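Local coordinates for D-alanyl transferase DltD (Enterococcus faecium TX0133A04, PDB 6PFX), which probably takes part in the D-alanylation of lipoteichoic acid in the Gram-positive cell wall, as a membrane-associated member of the DltD family, at residues 57-62 against 211-216; 221-226 against 350-355; 82-87 against 124-129. All coordinates share one frame; numbering follows the deposited sequence.

Contact 1: residues 57-62 against 211-216; sequences SVLAEK and KRLPKQ
Leu213 is the first residue of the loop 211-216 to send its side chain at helix 56-62. Its CG stands anti to the carbonyl carbon (chi1 -66°), and the branch CD1 does nearly all the touching. Val58 CG1 lies 3.8 Å from Leu213 CD1, and Leu59 CD2, whose side chain crosses at about a right angle, is 4.0 Å from the same methyl. Lys62 runs past Leu213 in the opposite direction, its CG 3.8 Å from Leu213 CD1, so one methyl meets three residues spaced over just more than a helical turn. No direct hydrogen bond joins the segments; water does it twice. One water accepts from Lys62 NZ at 2.7 Å and donates to Leu213 O. The Lys62 chain bends at chi2 (55°), which carries CE to 3.6 Å from Pro214 O as the loop moves on. At Lys215 another water donates to both Lys62 O and Lys215 O, the latter at 2.6 Å from the water oxygen, tying the last residue of the helix to the loop. Helix 56-62 lies between the adjacent parallel strands 39-43 and 68-71, so the loop is anchored on the helix of a beta-alpha-beta crossover, in a fold consistent with the SGNH-hydrolase clan.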
loop_
_atom_site.group_PDB
_atom_site.type_symbol
_atom_site.label_atom_id
_atom_site.label_comp_id
_atom_site.label_asym_id
_atom_site.label_seq_id
_atom_site.Cartn_x
_atom_site.Cartn_y
_atom_site.Cartn_z
ATOM N N SER A 57 -10.206 4.321 -9.869
ATOM C CA SER A 57 -10.488 3.621 -11.113
ATOM C C SER A 57 -11.755 4.152 -11.772
ATOM O O SER A 57 -11.843 4.180 -13.006
ATOM C CB SER A 57 -10.635 2.124 -10.846
ATOM O OG SER A 57 -9.454 1.572 -10.277
ATOM N N VAL A 58 -12.739 4.576 -10.969
ATOM C CA VAL A 58 -13.984 5.112 -11.515
ATOM C C VAL A 58 -13.747 6.478 -12.153
ATOM O O VAL A 58 -14.176 6.738 -13.280
ATOM C CB VAL A 58 -15.086 5.172 -10.440
ATOM C CG1 VAL A 58 -16.382 5.716 -11.086
ATOM C CG2 VAL A 58 -15.306 3.822 -9.796
ATOM N N LEU A 59 -13.034 7.365 -11.458
ATOM C CA LEU A 59 -12.760 8.674 -12.042
ATOM C C LEU A 59 -11.944 8.555 -13.325
ATOM O O LEU A 59 -12.222 9.243 -14.313
ATOM C CB LEU A 59 -12.041 9.554 -11.025
ATOM C CG LEU A 59 -12.858 9.911 -9.786
ATOM C CD1 LEU A 59 -11.974 10.640 -8.798
ATOM C CD2 LEU A 59 -14.080 10.751 -10.143
ATOM N N ALA A 60 -10.923 7.699 -13.330
ATOM C CA ALA A 60 -10.093 7.576 -14.522
ATOM C C ALA A 60 -10.914 7.111 -15.718
ATOM O O ALA A 60 -10.723 7.595 -16.840
ATOM C CB ALA A 60 -8.941 6.606 -14.260
ATOM N N GLU A 61 -11.829 6.167 -15.497
ATOM C CA GLU A 61 -12.648 5.643 -16.584
ATOM C C GLU A 61 -13.675 6.668 -17.052
ATOM O O GLU A 61 -13.800 6.922 -18.255
ATOM C CB GLU A 61 -13.331 4.355 -16.125
ATOM C CG GLU A 61 -14.391 3.825 -17.078
ATOM C CD GLU A 61 -14.921 2.462 -16.662
ATOM O OE1 GLU A 61 -14.106 1.525 -16.508
ATOM O OE2 GLU A 61 -16.150 2.333 -16.477
ATOM N N LYS A 62 -14.402 7.287 -16.117
ATOM C CA LYS A 62 -15.462 8.219 -16.493
ATOM C C LYS A 62 -14.917 9.390 -17.301
ATOM O O LYS A 62 -15.536 9.834 -18.275
ATOM C CB LYS A 62 -16.134 8.751 -15.226
ATOM C CG LYS A 62 -17.234 9.786 -15.466
ATOM C CD LYS A 62 -18.306 9.263 -16.403
ATOM C CE LYS A 62 -19.476 10.243 -16.481
ATOM N NZ LYS A 62 -20.569 9.721 -17.366
ATOM N N LYS A 211 -21.602 5.867 -13.924
ATOM C CA LYS A 211 -22.821 6.490 -14.428
ATOM C C LYS A 211 -23.405 7.516 -13.465
ATOM O O LYS A 211 -24.269 8.309 -13.861
ATOM C CB LYS A 211 -23.876 5.415 -14.693
ATOM C CG LYS A 211 -23.511 4.429 -15.787
ATOM C CD LYS A 211 -24.602 3.378 -15.949
ATOM C CE LYS A 211 -24.265 2.384 -17.046
ATOM N NZ LYS A 211 -25.303 1.320 -17.158
ATOM N N ARG A 212 -22.970 7.515 -12.208
ATOM C CA ARG A 212 -23.498 8.451 -11.224
ATOM C C ARG A 212 -22.810 9.804 -11.277
ATOM O O ARG A 212 -23.284 10.743 -10.633
ATOM C CB ARG A 212 -23.373 7.835 -9.832
ATOM C CG ARG A 212 -23.972 6.439 -9.770
ATOM C CD ARG A 212 -23.674 5.771 -8.458
ATOM N NE ARG A 212 -24.384 6.417 -7.363
ATOM C CZ ARG A 212 -24.246 6.080 -6.087
ATOM N NH1 ARG A 212 -23.414 5.109 -5.742
ATOM N NH2 ARG A 212 -24.937 6.720 -5.156
ATOM N N LEU A 213 -21.759 9.942 -12.068
ATOM C CA LEU A 213 -20.937 11.140 -12.085
ATOM C C LEU A 213 -21.370 12.105 -13.179
ATOM O O LEU A 213 -21.959 11.702 -14.186
ATOM C CB LEU A 213 -19.486 10.743 -12.346
ATOM C CG LEU A 213 -18.823 9.921 -11.243
ATOM C CD1 LEU A 213 -17.505 9.343 -11.722
ATOM C CD2 LEU A 213 -18.635 10.789 -9.995
ATOM N N PRO A 214 -21.051 13.392 -13.029
ATOM C CA PRO A 214 -21.353 14.351 -14.100
ATOM C C PRO A 214 -20.489 14.105 -15.326
ATOM O O PRO A 214 -19.349 13.646 -15.223
ATOM C CB PRO A 214 -21.013 15.712 -13.475
ATOM C CG PRO A 214 -20.857 15.463 -12.013
ATOM C CD PRO A 214 -20.421 14.043 -11.867
ATOM N N LYS A 215 -21.044 14.448 -16.498
ATOM C CA LYS A 215 -20.325 14.261 -17.754
ATOM C C LYS A 215 -18.987 14.987 -17.739
ATOM O O LYS A 215 -17.987 14.482 -18.265
ATOM C CB LYS A 215 -21.153 14.801 -18.923
ATOM C CG LYS A 215 -22.370 13.983 -19.312
ATOM C CD LYS A 215 -23.048 14.605 -20.538
ATOM C CE LYS A 215 -24.281 13.826 -20.980
ATOM N NZ LYS A 215 -24.938 14.447 -22.172
ATOM N N GLN A 216 -18.962 16.189 -17.175
ATOM C CA GLN A 216 -17.760 17.000 -17.104
ATOM C C GLN A 216 -17.255 17.015 -15.672
ATOM O O GLN A 216 -18.036 17.150 -14.726
ATOM C CB GLN A 216 -18.048 18.434 -17.543
ATOM C CG GLN A 216 -18.598 18.538 -18.949
ATOM C CD GLN A 216 -17.589 18.115 -20.002
ATOM O OE1 GLN A 216 -16.381 18.311 -19.845
ATOM N NE2 GLN A 216 -18.085 17.531 -21.089
HETATM O O HOH W 1 -17.660 11.989 -18.852
HETATM O O HOH W 2 -22.892 10.978 -16.748
#

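Contact 2: residues 221-226 against 350-355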
loop_
_atom_site.group_PDB
_atom_site.type_symbol
_atom_site.label_atom_id
_atom_site.label_comp_id
_atom_site.label_asym_id
_atom_site.label_seq_id
_atom_site.Cartn_x
_atom_site.Cartn_y
_atom_site.Cartn_z
ATOM N N GLU A 221 -19.204 20.091 -7.858
ATOM C CA GLU A 221 -20.302 19.164 -8.128
ATOM C C GLU A 221 -19.993 17.794 -7.544
ATOM O O GLU A 221 -20.862 17.155 -6.929
ATOM C CB GLU A 221 -20.540 19.058 -9.637
ATOM C CG GLU A 221 -20.991 20.377 -10.245
ATOM C CD GLU A 221 -21.118 20.354 -11.756
ATOM O OE1 GLU A 221 -20.817 19.314 -12.381
ATOM O OE2 GLU A 221 -21.514 21.398 -12.320
ATOM N N LEU A 222 -18.752 17.329 -7.723
ATOM C CA LEU A 222 -18.354 16.033 -7.185
ATOM C C LEU A 222 -18.380 16.030 -5.661
ATOM O O LEU A 222 -18.823 15.053 -5.053
ATOM C CB LEU A 222 -16.970 15.631 -7.700
ATOM C CG LEU A 222 -16.884 15.247 -9.169
ATOM C CD1 LEU A 222 -15.458 15.013 -9.594
ATOM C CD2 LEU A 222 -17.687 14.000 -9.435
ATOM N N SER A 223 -17.908 17.112 -5.031
ATOM C CA SER A 223 -17.939 17.213 -3.577
ATOM C C SER A 223 -19.368 17.170 -3.051
ATOM O O SER A 223 -19.658 16.475 -2.069
ATOM C CB SER A 223 -17.258 18.516 -3.165
ATOM O OG SER A 223 -17.332 18.717 -1.770
ATOM N N ILE A 224 -20.274 17.907 -3.698
ATOM C CA ILE A 224 -21.677 17.893 -3.302
ATOM C C ILE A 224 -22.234 16.482 -3.382
ATOM O O ILE A 224 -22.940 16.023 -2.475
ATOM C CB ILE A 224 -22.480 18.871 -4.175
ATOM C CG1 ILE A 224 -22.152 20.306 -3.781
ATOM C CG2 ILE A 224 -23.969 18.586 -4.060
ATOM C CD1 ILE A 224 -22.607 21.304 -4.808
ATOM N N LEU A 225 -21.915 15.767 -4.464
ATOM C CA LEU A 225 -22.401 14.403 -4.623
ATOM C C LEU A 225 -21.798 13.494 -3.562
ATOM O O LEU A 225 -22.501 12.649 -2.993
ATOM C CB LEU A 225 -22.087 13.892 -6.030
ATOM C CG LEU A 225 -22.467 12.438 -6.309
ATOM C CD1 LEU A 225 -23.948 12.239 -6.312
ATOM C CD2 LEU A 225 -21.876 11.989 -7.646
ATOM N N ALA A 226 -20.504 13.660 -3.266
ATOM C CA ALA A 226 -19.875 12.840 -2.234
ATOM C C ALA A 226 -20.524 13.071 -0.871
ATOM O O ALA A 226 -20.697 12.128 -0.085
ATOM C CB ALA A 226 -18.368 13.105 -2.176
ATOM N N GLY A 350 -12.921 7.041 1.919
ATOM C CA GLY A 350 -14.296 7.028 1.476
ATOM C C GLY A 350 -14.521 8.166 0.484
ATOM O O GLY A 350 -13.626 8.682 -0.109
ATOM N N TRP A 351 -15.801 8.561 0.393
ATOM C CA TRP A 351 -16.241 9.405 -0.723
ATOM C C TRP A 351 -15.443 10.708 -0.822
ATOM O O TRP A 351 -14.834 11.011 -1.858
ATOM C CB TRP A 351 -17.740 9.678 -0.571
ATOM C CG TRP A 351 -18.541 8.427 -0.285
ATOM C CD1 TRP A 351 -19.096 7.583 -1.202
ATOM C CD2 TRP A 351 -18.859 7.879 1.008
ATOM N NE1 TRP A 351 -19.729 6.540 -0.567
ATOM C CE2 TRP A 351 -19.609 6.703 0.788
ATOM C CE3 TRP A 351 -18.575 8.263 2.329
ATOM C CZ2 TRP A 351 -20.094 5.918 1.838
ATOM C CZ3 TRP A 351 -19.063 7.483 3.376
ATOM C CH2 TRP A 351 -19.809 6.318 3.119
ATOM N N LYS A 352 -15.432 11.498 0.243
ATOM C CA LYS A 352 -14.730 12.774 0.189
ATOM C C LYS A 352 -13.221 12.588 0.194
ATOM O O LYS A 352 -12.497 13.418 -0.379
ATOM C CB LYS A 352 -15.209 13.640 1.350
ATOM C CG LYS A 352 -16.595 14.232 1.085
ATOM C CD LYS A 352 -16.530 15.469 0.225
ATOM C CE LYS A 352 -15.955 16.645 1.000
ATOM N NZ LYS A 352 -15.462 17.717 0.093
ATOM N N GLY A 353 -12.743 11.511 0.820
ATOM C CA GLY A 353 -11.314 11.284 0.917
ATOM C C GLY A 353 -10.704 10.908 -0.415
ATOM O O GLY A 353 -9.681 11.466 -0.824
ATOM N N TRP A 354 -11.334 9.960 -1.119
ATOM C CA TRP A 354 -10.899 9.643 -2.475
ATOM C C TRP A 354 -11.030 10.853 -3.396
ATOM O O TRP A 354 -10.193 11.056 -4.279
ATOM C CB TRP A 354 -11.662 8.439 -3.034
ATOM C CG TRP A 354 -11.141 7.114 -2.557
ATOM C CD1 TRP A 354 -11.847 6.134 -1.907
ATOM C CD2 TRP A 354 -9.801 6.611 -2.702
ATOM N NE1 TRP A 354 -11.029 5.059 -1.646
ATOM C CE2 TRP A 354 -9.771 5.326 -2.120
ATOM C CE3 TRP A 354 -8.629 7.116 -3.280
ATOM C CZ2 TRP A 354 -8.614 4.549 -2.090
ATOM C CZ3 TRP A 354 -7.484 6.342 -3.250
ATOM C CH2 TRP A 354 -7.487 5.073 -2.660
ATOM N N LEU A 355 -12.073 11.661 -3.229
ATOM C CA LEU A 355 -12.154 12.856 -4.059
ATOM C C LEU A 355 -11.005 13.806 -3.750
ATOM O O LEU A 355 -10.395 14.360 -4.674
ATOM C CB LEU A 355 -13.495 13.552 -3.882
ATOM C CG LEU A 355 -13.658 14.849 -4.668
ATOM C CD1 LEU A 355 -13.618 14.569 -6.159
ATOM C CD2 LEU A 355 -14.937 15.595 -4.301
#
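Leu355 makes the tightest fit between helix 219-233 and helix 351-365. Its CG is anti to the backbone N, and its two methyls divide the work: CD2 presses on the backbone of the other helix, 3.5 Å from Ser223 CA, closer than usual for two carbons, while CD1 sits 3.8 Å from Leu222 CB, the two leucines crossing obliquely. One turn further along, Ala226 CB meets Trp351 CB at 3.8 Å, and the small side chain lets the backbones approach to 5.2 Å between Ala226 CA and Trp351 CA. The indole of Trp351 then leads off toward Ile229 and Glu233. These are near-antiparallel neighbours: the axes of the two segments run at 157° and approach to 9.4 Å, with helix 351-365 starting directly after Gly350 at its N-cap. In what is consistent with an SGNH-hydrolase α/β fold, this helix follows the last strand of the sheet, 330-332, and helix 219-233 packs against it near its N-terminal end. The looser flank, where both residues are partly exposed, belongs to Ser223 and Lys352. Bends at chi2 and chi3 (-82° and -72°) fold the lysine back along Ala226, its CD 3.8 Å from Ala226 CB, and bring the ammonium to the serine. There Lys352 NZ donates to Ser223 OG at 2.8 Å, the one hydrogen bond across the segments.

Contact 3: residues 82-87 against 124-129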
loop_
_atom_site.group_PDB
_atom_site.type_symbol
_atom_site.label_atom_id
_atom_site.label_comp_id
_atom_site.label_asym_id
_atom_site.label_seq_id
_atom_site.Cartn_x
_atom_site.Cartn_y
_atom_site.Cartn_z
ATOM N N GLN A 82 4.312 -5.586 -0.193
ATOM C CA GLN A 82 4.323 -4.776 -1.411
ATOM C C GLN A 82 5.732 -4.581 -1.947
ATOM O O GLN A 82 5.913 -4.462 -3.165
ATOM C CB GLN A 82 3.509 -3.506 -1.206
ATOM C CG GLN A 82 2.002 -3.886 -1.290
ATOM C CD GLN A 82 1.033 -2.811 -0.855
ATOM O OE1 GLN A 82 0.345 -2.219 -1.681
ATOM N NE2 GLN A 82 0.924 -2.601 0.451
ATOM N N TYR A 83 6.743 -4.593 -1.076
ATOM C CA TYR A 83 8.116 -4.664 -1.560
ATOM C C TYR A 83 8.333 -5.888 -2.443
ATOM O O TYR A 83 8.999 -5.801 -3.477
ATOM C CB TYR A 83 9.116 -4.721 -0.402
ATOM C CG TYR A 83 10.550 -4.900 -0.873
ATOM C CD1 TYR A 83 11.271 -3.820 -1.341
ATOM C CD2 TYR A 83 11.178 -6.143 -0.855
ATOM C CE1 TYR A 83 12.589 -3.960 -1.778
ATOM C CE2 TYR A 83 12.491 -6.293 -1.296
ATOM C CZ TYR A 83 13.194 -5.192 -1.749
ATOM O OH TYR A 83 14.501 -5.314 -2.192
ATOM N N MET A 84 7.814 -7.051 -2.026
ATOM C CA MET A 84 8.015 -8.265 -2.810
ATOM C C MET A 84 7.336 -8.151 -4.167
ATOM O O MET A 84 7.845 -8.661 -5.171
ATOM C CB MET A 84 7.464 -9.487 -2.078
ATOM C CG MET A 84 8.089 -9.760 -0.742
ATOM S SD MET A 84 9.868 -9.878 -0.847
ATOM C CE MET A 84 10.050 -11.018 -2.218
ATOM N N MET A 85 6.173 -7.502 -4.213
ATOM C CA MET A 85 5.536 -7.245 -5.497
ATOM C C MET A 85 6.420 -6.364 -6.369
ATOM O O MET A 85 6.652 -6.664 -7.545
ATOM C CB MET A 85 4.178 -6.582 -5.288
ATOM C CG MET A 85 3.202 -7.421 -4.510
ATOM S SD MET A 85 1.606 -6.600 -4.333
ATOM C CE MET A 85 1.063 -7.336 -2.787
ATOM N N MET A 86 6.928 -5.266 -5.801
ATOM C CA MET A 86 7.723 -4.326 -6.580
ATOM C C MET A 86 8.995 -4.980 -7.098
ATOM O O MET A 86 9.348 -4.835 -8.276
ATOM C CB MET A 86 8.113 -3.139 -5.707
ATOM C CG MET A 86 6.974 -2.252 -5.314
ATOM S SD MET A 86 7.607 -0.934 -4.255
ATOM C CE MET A 86 6.058 -0.164 -3.835
ATOM N N ARG A 87 9.716 -5.672 -6.206
ATOM C CA ARG A 87 10.991 -6.290 -6.557
ATOM C C ARG A 87 10.806 -7.359 -7.625
ATOM O O ARG A 87 11.634 -7.491 -8.533
ATOM C CB ARG A 87 11.629 -6.888 -5.296
ATOM C CG ARG A 87 13.001 -7.531 -5.503
ATOM C CD ARG A 87 14.073 -6.460 -5.619
ATOM N NE ARG A 87 15.402 -6.995 -5.907
ATOM C CZ ARG A 87 16.450 -6.965 -5.082
ATOM N NH1 ARG A 87 16.367 -6.421 -3.867
ATOM N NH2 ARG A 87 17.605 -7.483 -5.493
ATOM N N LEU A 124 7.447 -17.671 -5.224
ATOM C CA LEU A 124 7.848 -17.219 -6.554
ATOM C C LEU A 124 8.567 -15.879 -6.471
ATOM O O LEU A 124 9.649 -15.701 -7.040
ATOM C CB LEU A 124 6.620 -17.114 -7.470
ATOM C CG LEU A 124 6.828 -16.482 -8.853
ATOM C CD1 LEU A 124 7.866 -17.207 -9.709
ATOM C CD2 LEU A 124 5.496 -16.384 -9.622
ATOM N N GLN A 125 7.977 -14.923 -5.752
ATOM C CA GLN A 125 8.562 -13.591 -5.674
ATOM C C GLN A 125 9.808 -13.581 -4.808
ATOM O O GLN A 125 10.737 -12.809 -5.077
ATOM C CB GLN A 125 7.516 -12.618 -5.136
ATOM C CG GLN A 125 6.374 -12.411 -6.114
ATOM C CD GLN A 125 5.293 -11.510 -5.578
ATOM O OE1 GLN A 125 5.236 -11.218 -4.383
ATOM N NE2 GLN A 125 4.426 -11.056 -6.468
ATOM N N THR A 126 9.843 -14.417 -3.765
ATOM C CA THR A 126 11.045 -14.542 -2.947
ATOM C C THR A 126 12.201 -15.075 -3.782
ATOM O O THR A 126 13.308 -14.522 -3.757
ATOM C CB THR A 126 10.765 -15.453 -1.749
ATOM O OG1 THR A 126 9.673 -14.934 -0.980
ATOM C CG2 THR A 126 11.991 -15.556 -0.858
ATOM N N TYR A 127 11.949 -16.131 -4.562
ATOM C CA TYR A 127 12.992 -16.681 -5.417
ATOM C C TYR A 127 13.366 -15.693 -6.516
ATOM O O TYR A 127 14.544 -15.571 -6.877
ATOM C CB TYR A 127 12.528 -18.004 -6.025
ATOM C CG TYR A 127 12.323 -19.155 -5.061
ATOM C CD1 TYR A 127 12.549 -19.014 -3.700
ATOM C CD2 TYR A 127 11.907 -20.397 -5.531
ATOM C CE1 TYR A 127 12.362 -20.064 -2.839
ATOM C CE2 TYR A 127 11.731 -21.459 -4.671
ATOM C CZ TYR A 127 11.950 -21.280 -3.328
ATOM O OH TYR A 127 11.762 -22.318 -2.455
ATOM N N ASP A 128 12.378 -14.971 -7.055
ATOM C CA ASP A 128 12.680 -13.909 -8.004
ATOM C C ASP A 128 13.764 -12.991 -7.447
ATOM O O ASP A 128 14.728 -12.640 -8.137
ATOM C CB ASP A 128 11.436 -13.056 -8.275
ATOM C CG ASP A 128 10.453 -13.691 -9.254
ATOM O OD1 ASP A 128 10.808 -14.644 -9.976
ATOM O OD2 ASP A 128 9.302 -13.205 -9.291
ATOM N N TRP A 129 13.590 -12.564 -6.194
ATOM C CA TRP A 129 14.548 -11.672 -5.553
ATOM C C TRP A 129 15.913 -12.331 -5.448
ATOM O O TRP A 129 16.926 -11.755 -5.856
ATOM C CB TRP A 129 14.008 -11.305 -4.173
ATOM C CG TRP A 129 15.024 -10.842 -3.192
ATOM C CD1 TRP A 129 15.878 -9.780 -3.323
ATOM C CD2 TRP A 129 15.271 -11.398 -1.892
ATOM N NE1 TRP A 129 16.648 -9.656 -2.187
ATOM C CE2 TRP A 129 16.296 -10.638 -1.298
ATOM C CE3 TRP A 129 14.730 -12.471 -1.178
ATOM C CZ2 TRP A 129 16.790 -10.916 -0.021
ATOM C CZ3 TRP A 129 15.225 -12.745 0.091
ATOM C CH2 TRP A 129 16.242 -11.970 0.653
#
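Arg87 and Trp129 form the polar end of this helix pair. The indole comes edge-on over one face of the guanidinium: Trp129 CD1 stands 3.4 Å from Arg87 CZ, above the centre of the group, and the two planes are 78° apart. Because Arg87 CZ lies in the ring plane at its edge, not above the ring, the geometry is not that of a cation-pi stack. At the other end Met84, bent at chi2 and chi3, curls its terminal methyl onto the opposing backbone, CE lying 3.4 Å from Gln125 O. Gln125 answers with an extended chain reaching to helix 79-89 beside Met84 and Met85, its OE1 3.6 Å from Met84 CB and its NE2 held by Leu24 O.

The second shell fixes these groups. Arg87 NH1 donates to Tyr83 OH at 2.7 Å, one turn earlier, with the hydroxyl oxygen in the guanidinium plane; Arg87 CB meanwhile covers one face of the Tyr83 ring. Asp140 OD1 takes both a salt bridge from Arg87 NH1 and a hydrogen bond from Trp129 NE1, so one carboxylate oxygen holds the arginine and the indole together and would be expected to favour the charged guanidinium.

The two helices cross at 58° with the axes of their segments 9.1 Å apart, and helix 138-147 packs against both, Leu143 touching Tyr83, Met84 and Trp129. Helix 271-284 lies against Tyr83 and Arg87, helix 181-193 against Leu124 and Tyr127, while Gln82 OE1 bonds to Gly44 N just beyond strand 39-43.

In the fold
Contacts 1 and 2 form one continuous patch, their centres 12 Å apart: Leu213 CD2 lies 3.4 Å from Leu222 CD2, and Pro214 CD is 3.7 Å from the same methyl, so Leu222 packs on the loop 211-216 as well as on helix 351-365. Contact 3 stands apart, about 35 Å from contact 2 between centres and on the opposite side of the chain's centre; in sequence it is nested within the loop closed by contact 1. Ser46, His348 and Asp345 are arranged like a Ser-His-Asp charge relay, consistent with the SGNH clan, and may form the active site. Of contact 2, the Trp351 side chain lies near these residues without touching them.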